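Local coordinates for Lmaj004144AAA protein (PDB 1Y63) that probably transfers phosphate between nucleoside triphosphates and monophosphates as an adenylate kinase of the AK6 subfamily, and probably hydrolyses ATP during ribosome maturation, at residues Asn12-Gly17 with His86-His91; Thr21-Met26 with Val105-Ser110; Phe75-Met80 with Glu98-Met103. All blocks are in the same frame, centred on the assembly; numbering follows the deposited sequence.

Interaction 1: Asn12-Gly17 with His86-His91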
loop_
_atom_site.group_PDB
_atom_site.type_symbol
_atom_site.label_atom_id
_atom_site.label_comp_id
_atom_site.label_asym_id
_atom_site.label_seq_id
_atom_site.Cartn_x
_atom_site.Cartn_y
_atom_site.Cartn_z
ATOM N N ASN A 12 -2.779 10.610 -6.477
ATOM C CA ASN A 12 -3.030 9.414 -5.658
ATOM C C ASN A 12 -1.863 8.453 -5.756
ATOM O O ASN A 12 -1.423 8.130 -6.844
ATOM C CB ASN A 12 -4.286 8.693 -6.111
ATOM C CG ASN A 12 -5.545 9.492 -5.875
ATOM O OD1 ASN A 12 -5.609 10.312 -4.965
ATOM N ND2 ASN A 12 -6.565 9.245 -6.696
ATOM N N ILE A 13 -1.397 8.006 -4.600
ATOM C CA ILE A 13 -0.301 7.038 -4.482
ATOM C C ILE A 13 -0.787 5.798 -3.759
ATOM O O ILE A 13 -1.552 5.900 -2.789
ATOM C CB ILE A 13 0.860 7.651 -3.665
ATOM C CG1 ILE A 13 1.342 8.956 -4.314
ATOM C CG2 ILE A 13 2.003 6.630 -3.473
ATOM C CD1 ILE A 13 2.325 9.678 -3.428
ATOM N N LEU A 14 -0.353 4.624 -4.225
ATOM C CA LEU A 14 -0.573 3.376 -3.522
ATOM C C LEU A 14 0.749 2.893 -2.979
ATOM O O LEU A 14 1.730 2.859 -3.695
ATOM C CB LEU A 14 -1.145 2.319 -4.461
ATOM C CG LEU A 14 -1.337 0.899 -3.890
ATOM C CD1 LEU A 14 -2.299 0.917 -2.716
ATOM C CD2 LEU A 14 -1.823 -0.017 -5.006
ATOM N N ILE A 15 0.763 2.571 -1.677
ATOM C CA ILE A 15 1.899 1.904 -1.024
ATOM C C ILE A 15 1.460 0.470 -0.721
ATOM O O ILE A 15 0.478 0.238 -0.002
ATOM C CB ILE A 15 2.344 2.594 0.291
ATOM C CG1 ILE A 15 2.447 4.123 0.159
ATOM C CG2 ILE A 15 3.642 1.972 0.775
ATOM C CD1 ILE A 15 3.404 4.622 -0.852
ATOM N N THR A 16 2.152 -0.488 -1.313
ATOM C CA THR A 16 1.806 -1.890 -1.143
ATOM C C THR A 16 3.086 -2.697 -0.809
ATOM O O THR A 16 4.186 -2.130 -0.730
ATOM C CB THR A 16 1.049 -2.410 -2.384
ATOM O OG1 THR A 16 0.505 -3.708 -2.106
ATOM C CG2 THR A 16 1.977 -2.505 -3.634
ATOM N N GLY A 17 2.936 -3.986 -0.539
ATOM C CA GLY A 17 4.007 -4.778 0.020
ATOM C C GLY A 17 3.476 -5.735 1.061
ATOM O O GLY A 17 2.408 -5.529 1.641
ATOM N N HIS A 86 -4.140 11.678 -2.089
ATOM C CA HIS A 86 -4.427 10.529 -1.247
ATOM C C HIS A 86 -3.296 9.535 -1.312
ATOM O O HIS A 86 -2.759 9.265 -2.396
ATOM C CB HIS A 86 -5.757 9.863 -1.659
ATOM C CG HIS A 86 -6.889 10.846 -1.763
ATOM N ND1 HIS A 86 -7.243 11.452 -2.946
ATOM C CD2 HIS A 86 -7.718 11.352 -0.819
ATOM C CE1 HIS A 86 -8.224 12.320 -2.722
ATOM N NE2 HIS A 86 -8.544 12.268 -1.440
ATOM N N VAL A 87 -2.941 8.992 -0.152
ATOM C CA VAL A 87 -1.951 7.913 -0.075
ATOM C C VAL A 87 -2.656 6.693 0.495
ATOM O O VAL A 87 -3.108 6.682 1.651
ATOM C CB VAL A 87 -0.651 8.310 0.697
ATOM C CG1 VAL A 87 -0.927 8.848 2.116
ATOM C CG2 VAL A 87 0.332 7.136 0.727
ATOM N N VAL A 88 -2.816 5.702 -0.351
ATOM C CA VAL A 88 -3.557 4.500 0.004
ATOM C C VAL A 88 -2.537 3.440 0.416
ATOM O O VAL A 88 -1.461 3.328 -0.191
ATOM C CB VAL A 88 -4.369 3.990 -1.183
ATOM C CG1 VAL A 88 -5.074 2.696 -0.843
ATOM C CG2 VAL A 88 -5.396 5.036 -1.576
ATOM N N ASP A 89 -2.898 2.677 1.441
ATOM C CA ASP A 89 -1.993 1.757 2.117
ATOM C C ASP A 89 -2.676 0.398 2.176
ATOM O O ASP A 89 -3.694 0.274 2.842
ATOM C CB ASP A 89 -1.760 2.395 3.501
ATOM C CG ASP A 89 -1.326 1.458 4.554
ATOM O OD1 ASP A 89 -0.925 0.331 4.283
ATOM O OD2 ASP A 89 -1.317 1.941 5.718
ATOM N N TYR A 90 -2.167 -0.594 1.433
ATOM C CA TYR A 90 -2.783 -1.954 1.431
ATOM C C TYR A 90 -1.818 -3.000 0.943
ATOM O O TYR A 90 -1.016 -2.715 0.061
ATOM C CB TYR A 90 -4.061 -1.999 0.556
ATOM C CG TYR A 90 -5.015 -3.155 0.845
ATOM C CD1 TYR A 90 -5.343 -3.515 2.147
ATOM C CD2 TYR A 90 -5.673 -3.814 -0.196
ATOM C CE1 TYR A 90 -6.257 -4.543 2.401
ATOM C CE2 TYR A 90 -6.602 -4.817 0.055
ATOM C CZ TYR A 90 -6.885 -5.167 1.347
ATOM O OH TYR A 90 -7.800 -6.181 1.591
ATOM N N HIS A 91 -1.954 -4.220 1.467
ATOM C CA HIS A 91 -1.059 -5.321 1.120
ATOM C C HIS A 91 -1.358 -5.872 -0.273
ATOM O O HIS A 91 -0.519 -6.542 -0.851
ATOM C CB HIS A 91 -1.110 -6.425 2.181
ATOM C CG HIS A 91 -2.439 -7.104 2.296
ATOM N ND1 HIS A 91 -3.312 -6.879 3.333
ATOM C CD2 HIS A 91 -3.038 -8.015 1.496
ATOM C CE1 HIS A 91 -4.399 -7.617 3.167
ATOM N NE2 HIS A 91 -4.262 -8.306 2.052
#
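Asn-12 and His-86 lie side by side on one face of a parallel strand pair, linked through their side chains. His-86 ND1 donates to Asn-12 OD1 over 2.8 Å, with the acceptor in the imidazole plane at the ring's edge, although the amide plane is turned 52° against the ring. With its hydrogen on ND1, the ring turns NE2 to a manganese ion that Ser-82 also binds. Further along, Val-88 N donates to Ile-13 O at 2.8 Å and Tyr-90 N to Ile-15 O at 3.1 Å; Ile-13 N and Ile-15 N donate back to His-86 O and Val-88 O. Ile-13 thus bonds both His-86 and Val-88, and Ile-15 both Val-88 and Tyr-90, the straddling pattern of parallel strands. The axes of the two short segments run 20° apart in direction. Beyond the last of these bonds, Thr-16 OG1, anti to its backbone N (chi1 -170°), reaches Tyr-90 O at 2.8 Å.

Apolar contacts occur on both faces. Ile-15 CG1 meets Val-87 CG2 at 3.7 Å beneath helix 23-33, while Leu-14 CD1 crosses to Val-88 CG1 at 3.8 Å on the face where Phe-101 packs.

The second shell fixes the polar ends. Asn-12 ND2 is hydrogen-bonded to the carbonyls of Met-80 and Trp-100, which sets the amide's orientation and leaves OD1 facing His-86. Asp-89 OD2 is hydrogen-bonded to Thr-24 and His-39, and Gly-17 O to Lys-23 NZ. A central strand running into the phosphate-binding loop, beside a strand carrying an aspartate that meets the loop's threonine, is the core of a P-loop NTPase, with Asp-89 placed consistently with a Walker B aspartate.

Interaction 2: Thr21-Met26 with Val105-Ser110; sequences TGKTSM and VVLHTS. With MN (manganese (II) ion), chain B; ADP (adenosine-5'-diphosphate), chain Q.
ADP O2B, on the beta phosphate, is gripped by Gly-22 N at 3.0 Å, Lys-23 N at 2.8 Å and Lys-23 NZ, also at 2.8 Å. Bends at chi3 (-65°) and chi4 (-64°) fold the lysine chain back so that its amine meets the same oxygen as its own amide; the amine is also hydrogen-bonded to Gly-17 O. Thr-24 N holds O3B and Ser-25 takes O1A through both N and OG, so successive amides at the start of helix 23-33 point at the phosphates, where the helix end would be expected to add positive potential. Thr-24 OG1 binds manganese at 2.1 Å, and O3B with four waters completes six ligands.

Behind this phosphate-binding turn, Leu-107 forks. Its CD1 presses on Gly-22 C at 3.5 Å, and CD2 meets Met-26 CE at 3.6 Å. Met-26 reaches there because CG stands anti to its backbone N (chi1 -174°) and the chain bends only at the methyl. In the loop itself, Thr-21 CA lies 3.2 Å from Thr-109 OG1, while Thr-21 OG1 is hydrogen-bonded to Thr-18 O. No hydrogen bond joins the two segments, so their fit is one of packing.

Helix 23-33, which follows the P-loop, thus rests on strand 103-108, which lies between strands 12-16 and 153-157; Ile-15 flanks Leu-107, and helix 161-178 packs against Met-26 and Val-105.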
loop_
_atom_site.group_PDB
_atom_site.type_symbol
_atom_site.label_atom_id
_atom_site.label_comp_id
_atom_site.label_asym_id
_atom_site.label_seq_id
_atom_site.Cartn_x
_atom_site.Cartn_y
_atom_site.Cartn_z
ATOM N N THR A 21 6.364 -4.806 5.894
ATOM C CA THR A 21 7.361 -4.087 5.093
ATOM C C THR A 21 7.469 -2.577 5.333
ATOM O O THR A 21 8.439 -1.942 4.896
ATOM C CB THR A 21 7.177 -4.340 3.570
ATOM O OG1 THR A 21 5.824 -4.034 3.185
ATOM C CG2 THR A 21 7.508 -5.795 3.259
ATOM N N GLY A 22 6.461 -2.005 5.978
ATOM C CA GLY A 22 6.485 -0.592 6.360
ATOM C C GLY A 22 5.488 0.312 5.705
ATOM O O GLY A 22 5.704 1.528 5.677
ATOM N N LYS A 23 4.405 -0.253 5.166
ATOM C CA LYS A 23 3.426 0.537 4.377
ATOM C C LYS A 23 2.786 1.652 5.168
ATOM O O LYS A 23 2.767 2.808 4.748
ATOM C CB LYS A 23 2.345 -0.369 3.792
ATOM C CG LYS A 23 2.819 -1.492 2.911
ATOM C CD LYS A 23 1.658 -2.344 2.458
ATOM C CE LYS A 23 0.968 -3.078 3.568
ATOM N NZ LYS A 23 1.887 -4.082 4.209
ATOM N N THR A 24 2.258 1.308 6.340
ATOM C CA THR A 24 1.562 2.286 7.159
ATOM C C THR A 24 2.517 3.354 7.657
ATOM O O THR A 24 2.183 4.567 7.632
ATOM C CB THR A 24 0.818 1.581 8.312
ATOM O OG1 THR A 24 -0.135 0.661 7.762
ATOM C CG2 THR A 24 0.098 2.629 9.199
ATOM N N SER A 25 3.709 2.934 8.064
ATOM C CA SER A 25 4.737 3.874 8.505
ATOM C C SER A 25 5.102 4.868 7.401
ATOM O O SER A 25 5.228 6.067 7.640
ATOM C CB SER A 25 5.967 3.147 9.005
ATOM O OG SER A 25 5.631 2.335 10.119
ATOM N N MET A 26 5.311 4.346 6.198
ATOM C CA MET A 26 5.651 5.219 5.064
ATOM C C MET A 26 4.495 6.118 4.684
ATOM O O MET A 26 4.685 7.301 4.434
ATOM C CB MET A 26 6.120 4.440 3.855
ATOM C CG MET A 26 6.596 5.359 2.741
ATOM S SD MET A 26 7.270 4.460 1.336
ATOM C CE MET A 26 8.820 3.915 2.045
ATOM N N VAL A 105 4.003 2.242 -5.119
ATOM C CA VAL A 105 5.278 1.984 -4.471
ATOM C C VAL A 105 5.191 0.639 -3.817
ATOM O O VAL A 105 4.276 0.388 -3.017
ATOM C CB VAL A 105 5.565 3.038 -3.388
ATOM C CG1 VAL A 105 6.890 2.778 -2.737
ATOM C CG2 VAL A 105 5.494 4.435 -3.957
ATOM N N VAL A 106 6.104 -0.266 -4.177
ATOM C CA VAL A 106 6.136 -1.598 -3.568
ATOM C C VAL A 106 7.344 -1.643 -2.641
ATOM O O VAL A 106 8.474 -1.425 -3.092
ATOM C CB VAL A 106 6.291 -2.715 -4.632
ATOM C CG1 VAL A 106 6.340 -4.107 -3.965
ATOM C CG2 VAL A 106 5.221 -2.687 -5.685
ATOM N N LEU A 107 7.091 -1.982 -1.370
ATOM C CA LEU A 107 8.122 -2.076 -0.359
ATOM C C LEU A 107 8.588 -3.515 -0.186
ATOM O O LEU A 107 7.785 -4.435 -0.180
ATOM C CB LEU A 107 7.628 -1.534 0.982
ATOM C CG LEU A 107 7.054 -0.106 0.968
ATOM C CD1 LEU A 107 6.626 0.338 2.362
ATOM C CD2 LEU A 107 8.062 0.805 0.384
ATOM N N HIS A 108 9.907 -3.662 -0.069
ATOM C CA HIS A 108 10.554 -4.917 0.286
ATOM C C HIS A 108 11.328 -4.776 1.571
ATOM O O HIS A 108 11.762 -3.678 1.924
ATOM C CB HIS A 108 11.501 -5.341 -0.832
ATOM C CG HIS A 108 10.799 -5.945 -2.005
ATOM N ND1 HIS A 108 10.086 -7.122 -1.909
ATOM C CD2 HIS A 108 10.726 -5.564 -3.298
ATOM C CE1 HIS A 108 9.602 -7.434 -3.100
ATOM N NE2 HIS A 108 9.989 -6.515 -3.963
ATOM N N THR A 109 11.528 -5.888 2.270
ATOM C CA THR A 109 12.287 -5.877 3.512
ATOM C C THR A 109 13.080 -7.185 3.569
ATOM O O THR A 109 12.549 -8.249 3.203
ATOM C CB THR A 109 11.325 -5.746 4.723
ATOM O OG1 THR A 109 10.538 -4.543 4.598
ATOM C CG2 THR A 109 12.035 -5.669 6.031
ATOM N N SER A 110 14.342 -7.110 3.983
ATOM C CA SER A 110 15.168 -8.303 4.127
ATOM C C SER A 110 14.515 -9.273 5.086
ATOM O O SER A 110 13.823 -8.872 5.996
ATOM C CB SER A 110 16.564 -7.920 4.627
ATOM O OG SER A 110 17.197 -7.027 3.714
HETATM MN MN MN B . -0.124 -1.449 8.060
HETATM P PB ADP Q . 2.921 -2.617 7.394
HETATM O O1B ADP Q . 2.421 -3.937 7.948
HETATM O O2B ADP Q . 3.532 -2.818 6.022
HETATM O O3B ADP Q . 1.901 -1.484 7.459
HETATM P PA ADP Q . 4.277 -1.042 9.424
HETATM O O1A ADP Q . 4.330 0.349 8.830
HETATM O O2A ADP Q . 3.162 -1.301 10.435
HETATM O O3A ADP Q . 4.214 -2.155 8.290
HETATM O "O5'" ADP Q . 5.689 -1.397 10.096
HETATM C "C5'" ADP Q . 5.715 -2.214 11.258
HETATM C "C4'" ADP Q . 6.866 -1.706 12.092
HETATM O "O4'" ADP Q . 8.073 -1.794 11.341
HETATM C "C3'" ADP Q . 6.755 -0.240 12.473
HETATM O "O3'" ADP Q . 5.919 -0.009 13.603
HETATM C "C2'" ADP Q . 8.195 0.107 12.734
HETATM O "O2'" ADP Q . 8.617 -0.428 13.984
HETATM C "C1'" ADP Q . 8.916 -0.698 11.687
HETATM N N9 ADP Q . 9.261 -0.017 10.426
HETATM C C8 ADP Q . 8.480 0.243 9.325
HETATM N N7 ADP Q . 9.206 0.822 8.344
HETATM C C5 ADP Q . 10.495 0.916 8.820
HETATM C C6 ADP Q . 11.741 1.425 8.271
HETATM N N6 ADP Q . 11.784 1.926 7.021
HETATM N N1 ADP Q . 12.828 1.341 9.068
HETATM C C2 ADP Q . 12.755 0.812 10.318
HETATM N N3 ADP Q . 11.655 0.316 10.913
HETATM C C4 ADP Q . 10.506 0.362 10.182
HETATM O O HOH W 1 -2.215 -1.443 8.781
HETATM O O HOH W 2 -0.852 -1.596 6.050
HETATM O O HOH W 3 -0.120 -3.679 8.296
HETATM O O HOH W 4 0.494 -1.165 10.158
#

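Interaction 3: Phe75-Met80 with Glu98-Met103; sequences FMEPIM and ERWFHM. With MN (manganese (II) ion), chain F.
Glu-77 OE1 is approached from opposite faces of its carboxylate plane by two donors of consecutive residues, Arg-99 NH2 and Trp-100 NE1. The indole bond is 2.8 Å from NE1 to OE1: the oxygen lies in the ring plane of Trp-100, yet NE1 stands above the carboxylate, 48° out of its plane. From the other face Arg-99 NH2 comes to OE1 at 2.9 Å on the syn side, and Arg-99 NH1 meets the syn lone pair of Glu-77 OE2, also at 2.9 Å. The salt bridge is therefore end-on with one nitrogen to each oxygen, although carboxylate and guanidinium planes are 45° apart. Three bonds restrain the carboxylate's rotation, and the charge of Arg-99 should keep it ionised. A bend at chi2 (75°) carries CD of Glu-77 out of the extended line from its helix. Arg-99 NH1 has a further partner in Glu-6 O.

These groups join the last turns of helix 66-80, which in the P-loop kinase fold leads into strand 85-89, to the connection that returns to the sheet at strand 103-108. Apolar atoms of the same helix close on the indole. Met-80 CG sits over the centre of the Trp-100 six-membered ring, 3.7 Å from its centroid, as a CH-pi contact, and Met-76 CB touches Trp-100 CH2 at 3.6 Å. Both methionine sulfurs lie obliquely to that ring as Met-aromatic contacts.

Beyond CG, Met-80 bends twice, and its CE comes to Phe-101 CE1 at 3.6 Å. Val-88 of strand 85-89 packs against Met-76, Met-80 and Phe-101, and Leu-40 of strand 37-41 against both methionines. Away from this contact, Glu-98 OE2 binds a manganese ion at 2.3 Å, a site shared with Ala-147.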
loop_
_atom_site.group_PDB
_atom_site.type_symbol
_atom_site.label_atom_id
_atom_site.label_comp_id
_atom_site.label_asym_id
_atom_site.label_seq_id
_atom_site.Cartn_x
_atom_site.Cartn_y
_atom_site.Cartn_z
ATOM N N PHE A 75 -16.995 2.010 -1.741
ATOM C CA PHE A 75 -16.732 2.853 -0.580
ATOM C C PHE A 75 -15.597 3.828 -0.856
ATOM O O PHE A 75 -15.677 5.026 -0.509
ATOM C CB PHE A 75 -16.416 1.968 0.636
ATOM C CG PHE A 75 -16.304 2.726 1.922
ATOM C CD1 PHE A 75 -15.093 3.321 2.280
ATOM C CD2 PHE A 75 -17.390 2.814 2.783
ATOM C CE1 PHE A 75 -14.992 4.039 3.482
ATOM C CE2 PHE A 75 -17.285 3.526 4.007
ATOM C CZ PHE A 75 -16.091 4.123 4.336
ATOM N N MET A 76 -14.528 3.323 -1.475
ATOM C CA MET A 76 -13.342 4.142 -1.742
ATOM C C MET A 76 -13.503 5.127 -2.903
ATOM O O MET A 76 -12.916 6.205 -2.890
ATOM C CB MET A 76 -12.130 3.243 -1.992
ATOM C CG MET A 76 -11.650 2.473 -0.804
ATOM S SD MET A 76 -10.276 1.402 -1.218
ATOM C CE MET A 76 -8.982 2.621 -1.575
ATOM N N GLU A 77 -14.311 4.764 -3.900
ATOM C CA GLU A 77 -14.424 5.559 -5.108
ATOM C C GLU A 77 -14.595 7.062 -4.871
ATOM O O GLU A 77 -13.831 7.843 -5.415
ATOM C CB GLU A 77 -15.525 5.006 -6.018
ATOM C CG GLU A 77 -15.807 5.862 -7.258
ATOM C CD GLU A 77 -14.752 5.748 -8.346
ATOM O OE1 GLU A 77 -14.016 4.732 -8.402
ATOM O OE2 GLU A 77 -14.712 6.668 -9.199
ATOM N N PRO A 78 -15.615 7.481 -4.094
ATOM C CA PRO A 78 -15.763 8.933 -3.905
ATOM C C PRO A 78 -14.558 9.614 -3.265
ATOM O O PRO A 78 -14.243 10.754 -3.640
ATOM C CB PRO A 78 -17.009 9.045 -3.021
ATOM C CG PRO A 78 -17.123 7.728 -2.357
ATOM C CD PRO A 78 -16.684 6.746 -3.389
ATOM N N ILE A 79 -13.869 8.916 -2.356
ATOM C CA ILE A 79 -12.662 9.478 -1.749
ATOM C C ILE A 79 -11.590 9.645 -2.829
ATOM O O ILE A 79 -10.936 10.677 -2.946
ATOM C CB ILE A 79 -12.139 8.608 -0.625
ATOM C CG1 ILE A 79 -13.234 8.374 0.430
ATOM C CG2 ILE A 79 -10.949 9.262 0.030
ATOM C CD1 ILE A 79 -12.980 7.150 1.312
ATOM N N MET A 80 -11.426 8.617 -3.646
ATOM C CA MET A 80 -10.306 8.590 -4.575
ATOM C C MET A 80 -10.397 9.634 -5.668
ATOM O O MET A 80 -9.381 10.057 -6.192
ATOM C CB MET A 80 -10.150 7.191 -5.172
ATOM C CG MET A 80 -9.819 6.155 -4.111
ATOM S SD MET A 80 -8.309 6.525 -3.146
ATOM C CE MET A 80 -7.079 6.543 -4.442
ATOM N N GLU A 98 -6.769 0.995 -12.214
ATOM C CA GLU A 98 -5.629 1.788 -12.616
ATOM C C GLU A 98 -5.968 3.264 -12.732
ATOM O O GLU A 98 -5.109 4.099 -12.519
ATOM C CB GLU A 98 -5.037 1.276 -13.922
ATOM C CG GLU A 98 -4.350 -0.039 -13.837
ATOM C CD GLU A 98 -3.702 -0.409 -15.163
ATOM O OE1 GLU A 98 -2.800 0.331 -15.599
ATOM O OE2 GLU A 98 -4.122 -1.421 -15.776
ATOM N N ARG A 99 -7.220 3.588 -13.030
ATOM C CA ARG A 99 -7.688 4.958 -13.094
ATOM C C ARG A 99 -7.331 5.791 -11.848
ATOM O O ARG A 99 -7.118 7.018 -11.951
ATOM C CB ARG A 99 -9.217 4.930 -13.276
ATOM C CG ARG A 99 -9.913 6.269 -13.221
ATOM C CD ARG A 99 -11.336 6.168 -13.680
ATOM N NE ARG A 99 -12.065 5.139 -12.959
ATOM C CZ ARG A 99 -12.651 5.313 -11.780
ATOM N NH1 ARG A 99 -12.620 6.496 -11.171
ATOM N NH2 ARG A 99 -13.250 4.296 -11.189
ATOM N N TRP A 100 -7.329 5.148 -10.687
ATOM C CA TRP A 100 -7.148 5.876 -9.416
ATOM C C TRP A 100 -5.741 6.369 -9.197
ATOM O O TRP A 100 -5.558 7.421 -8.587
ATOM C CB TRP A 100 -7.501 4.989 -8.243
ATOM C CG TRP A 100 -8.962 4.728 -8.013
ATOM C CD1 TRP A 100 -10.026 5.261 -8.672
ATOM C CD2 TRP A 100 -9.498 3.856 -7.022
ATOM N NE1 TRP A 100 -11.198 4.780 -8.144
ATOM C CE2 TRP A 100 -10.899 3.920 -7.123
ATOM C CE3 TRP A 100 -8.921 3.049 -6.029
ATOM C CZ2 TRP A 100 -11.728 3.189 -6.297
ATOM C CZ3 TRP A 100 -9.749 2.335 -5.204
ATOM C CH2 TRP A 100 -11.119 2.394 -5.343
ATOM N N PHE A 101 -4.731 5.624 -9.664
ATOM C CA PHE A 101 -3.365 5.816 -9.159
ATOM C C PHE A 101 -2.374 6.406 -10.150
ATOM O O PHE A 101 -2.324 6.007 -11.325
ATOM C CB PHE A 101 -2.806 4.507 -8.573
ATOM C CG PHE A 101 -3.512 4.082 -7.311
ATOM C CD1 PHE A 101 -3.437 4.885 -6.185
ATOM C CD2 PHE A 101 -4.280 2.950 -7.261
ATOM C CE1 PHE A 101 -4.081 4.559 -5.039
ATOM C CE2 PHE A 101 -4.940 2.606 -6.090
ATOM C CZ PHE A 101 -4.814 3.402 -4.975
ATOM N N HIS A 102 -1.567 7.337 -9.641
ATOM C CA HIS A 102 -0.492 7.952 -10.420
ATOM C C HIS A 102 0.877 7.406 -10.109
ATOM O O HIS A 102 1.805 7.681 -10.845
ATOM C CB HIS A 102 -0.509 9.454 -10.219
ATOM C CG HIS A 102 -1.852 10.032 -10.442
ATOM N ND1 HIS A 102 -2.712 10.330 -9.409
ATOM C CD2 HIS A 102 -2.538 10.250 -11.588
ATOM C CE1 HIS A 102 -3.854 10.766 -9.912
ATOM N NE2 HIS A 102 -3.778 10.720 -11.234
ATOM N N MET A 103 0.981 6.664 -9.005
ATOM C CA MET A 103 2.208 6.064 -8.538
ATOM C C MET A 103 1.865 4.850 -7.674
ATOM O O MET A 103 0.909 4.893 -6.866
ATOM C CB MET A 103 3.033 7.073 -7.719
ATOM C CG MET A 103 4.390 6.590 -7.353
ATOM S SD MET A 103 5.173 7.758 -6.206
ATOM C CE MET A 103 4.881 9.286 -6.994
HETATM MN MN MN F . -4.265 -3.630 -15.135
HETATM O O HOH W 5 -5.259 -3.510 -14.331
#

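How the interactions relate
Along the chain the segments come in the order 12-17, 21-26, 75-80, 86-91, 98-103, 105-110, so interaction 1 crosses both others, while interaction 3 is nested within the loop closed by interaction 2. Interaction 1 is central, its centre about 10 Å from each of the other two centres; those lie about 20 Å apart, on opposite sides of the chain's centre. Interactions 1 and 2 share the parallel sheet, where strand 12-16 lies between 85-89 and 103-108 and Leu-14 O meets Val-105 N at 2.8 Å. Interaction 3 joins through Asn-12, so the central sheet links the nucleotide site at one end to the packing of helix 66-80 at the other.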